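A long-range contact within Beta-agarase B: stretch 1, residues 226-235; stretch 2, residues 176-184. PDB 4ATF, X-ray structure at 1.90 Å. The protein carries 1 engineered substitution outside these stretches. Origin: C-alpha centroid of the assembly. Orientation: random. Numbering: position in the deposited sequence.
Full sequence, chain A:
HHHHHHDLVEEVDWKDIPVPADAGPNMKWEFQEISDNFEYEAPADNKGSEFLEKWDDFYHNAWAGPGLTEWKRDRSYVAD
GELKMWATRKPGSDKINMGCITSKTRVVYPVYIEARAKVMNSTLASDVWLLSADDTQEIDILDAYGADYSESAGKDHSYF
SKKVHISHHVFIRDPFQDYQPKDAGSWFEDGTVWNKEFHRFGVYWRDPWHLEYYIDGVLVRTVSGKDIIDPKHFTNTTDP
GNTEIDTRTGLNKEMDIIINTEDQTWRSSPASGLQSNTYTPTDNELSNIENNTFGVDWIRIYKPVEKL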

# COMPACT_ATOMS: atom_id res chain seq x y z
N LYS A 226 8.42 21.11 1.77
CA LYS A 226 7.03 21.47 2.13
C LYS A 226 6.13 21.64 0.91
O LYS A 226 4.96 21.23 0.97
CB LYS A 226 7.01 22.76 2.97
CG LYS A 226 7.86 22.70 4.28
CD LYS A 226 8.09 24.10 4.85
CE LYS A 226 9.16 24.11 6.02
NZ LYS A 226 9.23 25.41 6.75
N ASP A 227 6.67 22.17 -0.20
CA ASP A 227 5.90 22.50 -1.41
C ASP A 227 5.34 21.23 -2.10
O ASP A 227 4.31 21.31 -2.78
CB ASP A 227 6.76 23.27 -2.44
CG ASP A 227 7.14 24.70 -1.99
OD1 ASP A 227 6.64 25.22 -0.95
OD2 ASP A 227 7.95 25.35 -2.70
N ILE A 228 6.00 20.07 -1.97
CA ILE A 228 5.44 18.82 -2.54
C ILE A 228 4.75 17.94 -1.44
O ILE A 228 3.78 17.22 -1.73
CB ILE A 228 6.49 18.01 -3.34
CG1 ILE A 228 5.86 16.78 -4.03
CG2 ILE A 228 7.60 17.51 -2.42
CD1 ILE A 228 6.75 16.21 -5.15
N ILE A 229 5.21 18.02 -0.19
CA ILE A 229 4.63 17.10 0.85
C ILE A 229 3.26 17.64 1.35
O ILE A 229 2.26 16.88 1.46
CB ILE A 229 5.60 16.95 2.06
CG1 ILE A 229 6.90 16.22 1.64
CG2 ILE A 229 4.92 16.21 3.27
CD1 ILE A 229 6.87 14.72 1.65
N ASP A 230 3.18 18.95 1.57
CA ASP A 230 1.92 19.60 2.02
C ASP A 230 1.73 21.08 1.56
O ASP A 230 1.65 21.97 2.40
CB ASP A 230 1.84 19.54 3.54
CG ASP A 230 0.46 20.01 4.08
OD1 ASP A 230 -0.58 19.93 3.34
OD2 ASP A 230 0.41 20.47 5.25
N PRO A 231 1.68 21.36 0.24
CA PRO A 231 1.56 22.77 -0.22
C PRO A 231 0.21 23.45 0.20
O PRO A 231 0.15 24.68 0.28
CB PRO A 231 1.65 22.63 -1.75
CG PRO A 231 1.07 21.18 -2.03
CD PRO A 231 1.66 20.39 -0.88
N LYS A 232 -0.84 22.66 0.49
CA LYS A 232 -2.14 23.25 0.84
C LYS A 232 -2.30 23.43 2.36
O LYS A 232 -3.39 23.76 2.82
CB LYS A 232 -3.28 22.37 0.31
CG LYS A 232 -3.30 22.21 -1.16
CD LYS A 232 -4.60 21.42 -1.63
CE LYS A 232 -4.68 21.26 -3.08
NZ LYS A 232 -6.03 20.71 -3.54
N HIS A 233 -1.25 23.14 3.13
CA HIS A 233 -1.24 23.30 4.61
C HIS A 233 -2.38 22.44 5.24
O HIS A 233 -3.01 22.86 6.24
CB HIS A 233 -1.35 24.77 5.08
CG HIS A 233 -0.21 25.67 4.66
ND1 HIS A 233 0.32 26.62 5.50
CD2 HIS A 233 0.48 25.76 3.49
CE1 HIS A 233 1.26 27.30 4.86
NE2 HIS A 233 1.39 26.79 3.65
N PHE A 234 -2.62 21.25 4.71
CA PHE A 234 -3.65 20.37 5.36
C PHE A 234 -3.12 19.87 6.70
O PHE A 234 -3.90 19.41 7.55
CB PHE A 234 -3.97 19.13 4.53
CG PHE A 234 -4.89 19.39 3.38
CD1 PHE A 234 -5.33 20.72 3.06
CD2 PHE A 234 -5.36 18.31 2.62
CE1 PHE A 234 -6.22 20.93 1.95
CE2 PHE A 234 -6.29 18.54 1.51
CZ PHE A 234 -6.68 19.81 1.18
N THR A 235 -1.80 19.95 6.88
CA THR A 235 -1.24 19.54 8.17
C THR A 235 -1.06 20.65 9.20
O THR A 235 -0.39 20.41 10.23
CB THR A 235 0.09 18.71 7.99
OG1 THR A 235 1.19 19.55 7.59
CG2 THR A 235 -0.12 17.49 7.01
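Stretch 2 (176-184) FQDYQPKDA

Stretch 2 approaches as an extended segment, with Gln177 to Tyr179 in a strand and the chain still open through Gln180 and Pro181. Stretch 1 offers it a compact fold: a helical end from Lys226 to Ile229, then a type I turn from Asp230 to His233, then Phe234. The two run in opposite senses along the contact, since Gln177 lies by Phe234, Tyr179 by the turn and the helix end, and Pro181 and Asp183 by Ile228. The backbones come nearest at Ile228 and Pro181, whose CA atoms are 6.4 Å apart. No backbone hydrogen bond joins the two stretches, so this is not sheet pairing.

One hydrogen bond crosses the contact. Tyr179 points its CA-to-CB bond toward stretch 1, and with chi1 at t its OH reaches the end of the helix and donates to Ile228 O at 2.6 Å. The acceptor lies near the plane of the phenol ring, as suits a hydroxyl donor, so the ring face stays free for other packing. Here one aromatic does two jobs at a helix end: the hydroxyl binds a backbone carbonyl while the ring covers the chain that follows. Ile229 O also comes close to the ring, 3.4 Å from Tyr179 CE2.

Pro231 CD sits over one face of Tyr179, 3.9 Å from the ring centroid and 28° off its normal, a CH-pi arrangement; the closest atoms are Pro231 CD and Tyr179 CZ at 3.4 Å. Lys232 adds its extended aliphatic chain, with CE 4.3 Å from Tyr179 CD1. Tyr179 is thus the centre of the contact, with more area covered than any other residue in either stretch.

Van der Waals packing continues toward both ends, against apolar and polar atoms alike. Phe234, with chi1 at m, sets its ring across the strand and approaches it with CE2 and CZ: CE2 is 4.0 Å from Tyr179 CB and 3.7 Å from Tyr179 N, while Asp178 N meets the ring edge at 3.9 Å from CE2. Farther along, Phe234 CZ is 3.7 Å from Gln177 NE2. At the other end, Ile228 has both chi angles at t; its CB leaves sideways, but the end of the side chain comes nearer, placing CG1 4.0 Å from Pro181 CG and CD1 4.0 Å from Asp183 OD1.

The platform under these contacts is held within stretch 1. Asp230 N bonds to Lys226 O at 3.0 Å, closing the last helical turn before Asp230 leaves helical geometry, and His233 N bonds to Asp230 O at 3.2 Å across the beta turn. The Asp230 carboxylate ties down what follows: OD1 accepts from Phe234 N at 2.8 Å, and OD2 accepts from Thr235 N at 2.8 Å and Thr235 OG1 at 2.6 Å. In design terms, a buried aspartate braces the loop, and a tyrosine from the strand bonds to the helix end and packs on the turn, flanked by Phe234 and Ile228.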

# COMPACT_ATOMS: atom_id res chain seq x y z
N PHE A 176 -14.36 16.24 3.99
CA PHE A 176 -13.28 15.41 3.51
C PHE A 176 -12.53 16.06 2.34
O PHE A 176 -13.15 16.42 1.34
CB PHE A 176 -13.85 14.09 3.01
CG PHE A 176 -12.82 13.21 2.45
CD1 PHE A 176 -11.96 12.49 3.34
CD2 PHE A 176 -12.63 13.11 1.05
CE1 PHE A 176 -10.98 11.65 2.84
CE2 PHE A 176 -11.62 12.27 0.52
CZ PHE A 176 -10.79 11.54 1.39
N GLN A 177 -11.20 16.13 2.43
CA GLN A 177 -10.40 16.65 1.33
C GLN A 177 -9.12 15.84 1.31
O GLN A 177 -8.63 15.46 2.38
CB GLN A 177 -10.03 18.13 1.61
CG GLN A 177 -11.15 19.17 1.46
CD GLN A 177 -10.54 20.56 1.39
OE1 GLN A 177 -10.40 21.23 2.40
NE2 GLN A 177 -10.08 20.97 0.19
N ASP A 178 -8.55 15.64 0.11
CA ASP A 178 -7.43 14.70 -0.05
C ASP A 178 -6.40 15.39 -0.92
O ASP A 178 -6.73 15.81 -2.04
CB ASP A 178 -8.01 13.46 -0.76
CG ASP A 178 -6.98 12.45 -1.16
OD1 ASP A 178 -5.75 12.61 -0.87
OD2 ASP A 178 -7.39 11.48 -1.80
N TYR A 179 -5.15 15.53 -0.41
CA TYR A 179 -4.03 15.93 -1.27
C TYR A 179 -3.02 14.78 -1.50
O TYR A 179 -2.63 14.10 -0.54
CB TYR A 179 -3.25 17.08 -0.58
CG TYR A 179 -1.91 17.31 -1.30
CD1 TYR A 179 -1.86 18.07 -2.52
CD2 TYR A 179 -0.71 16.69 -0.81
CE1 TYR A 179 -0.62 18.26 -3.23
CE2 TYR A 179 0.54 16.87 -1.49
CZ TYR A 179 0.58 17.67 -2.69
OH TYR A 179 1.81 17.80 -3.32
N GLN A 180 -2.56 14.57 -2.75
CA GLN A 180 -1.35 13.77 -3.00
C GLN A 180 -0.59 14.47 -4.15
O GLN A 180 -1.21 15.23 -4.94
CB GLN A 180 -1.70 12.29 -3.40
CG GLN A 180 -2.55 12.20 -4.71
CD GLN A 180 -2.63 10.79 -5.30
OE1 GLN A 180 -3.64 10.41 -5.92
NE2 GLN A 180 -1.57 10.01 -5.12
N PRO A 181 0.74 14.22 -4.27
CA PRO A 181 1.43 14.77 -5.44
C PRO A 181 0.87 14.11 -6.71
O PRO A 181 0.45 12.91 -6.65
CB PRO A 181 2.91 14.35 -5.25
CG PRO A 181 3.03 13.95 -3.80
CD PRO A 181 1.65 13.44 -3.39
N LYS A 182 0.80 14.85 -7.82
CA LYS A 182 0.21 14.26 -9.05
C LYS A 182 1.12 14.41 -10.28
O LYS A 182 0.68 14.17 -11.40
CB LYS A 182 -1.26 14.76 -9.29
CG LYS A 182 -2.26 14.12 -8.32
CD LYS A 182 -3.71 14.26 -8.75
CE LYS A 182 -4.65 13.55 -7.78
NZ LYS A 182 -6.04 13.37 -8.36
N ASP A 183 2.42 14.74 -10.06
CA ASP A 183 3.40 14.88 -11.17
C ASP A 183 3.68 13.48 -11.79
O ASP A 183 3.36 12.44 -11.17
CB ASP A 183 4.69 15.60 -10.70
CG ASP A 183 5.47 14.79 -9.63
OD1 ASP A 183 5.03 14.73 -8.46
OD2 ASP A 183 6.50 14.17 -9.97
N ALA A 184 4.25 13.43 -12.99
CA ALA A 184 4.28 12.16 -13.71
C ALA A 184 5.17 11.12 -13.05
O ALA A 184 4.91 9.88 -13.19
CB ALA A 184 4.67 12.38 -15.21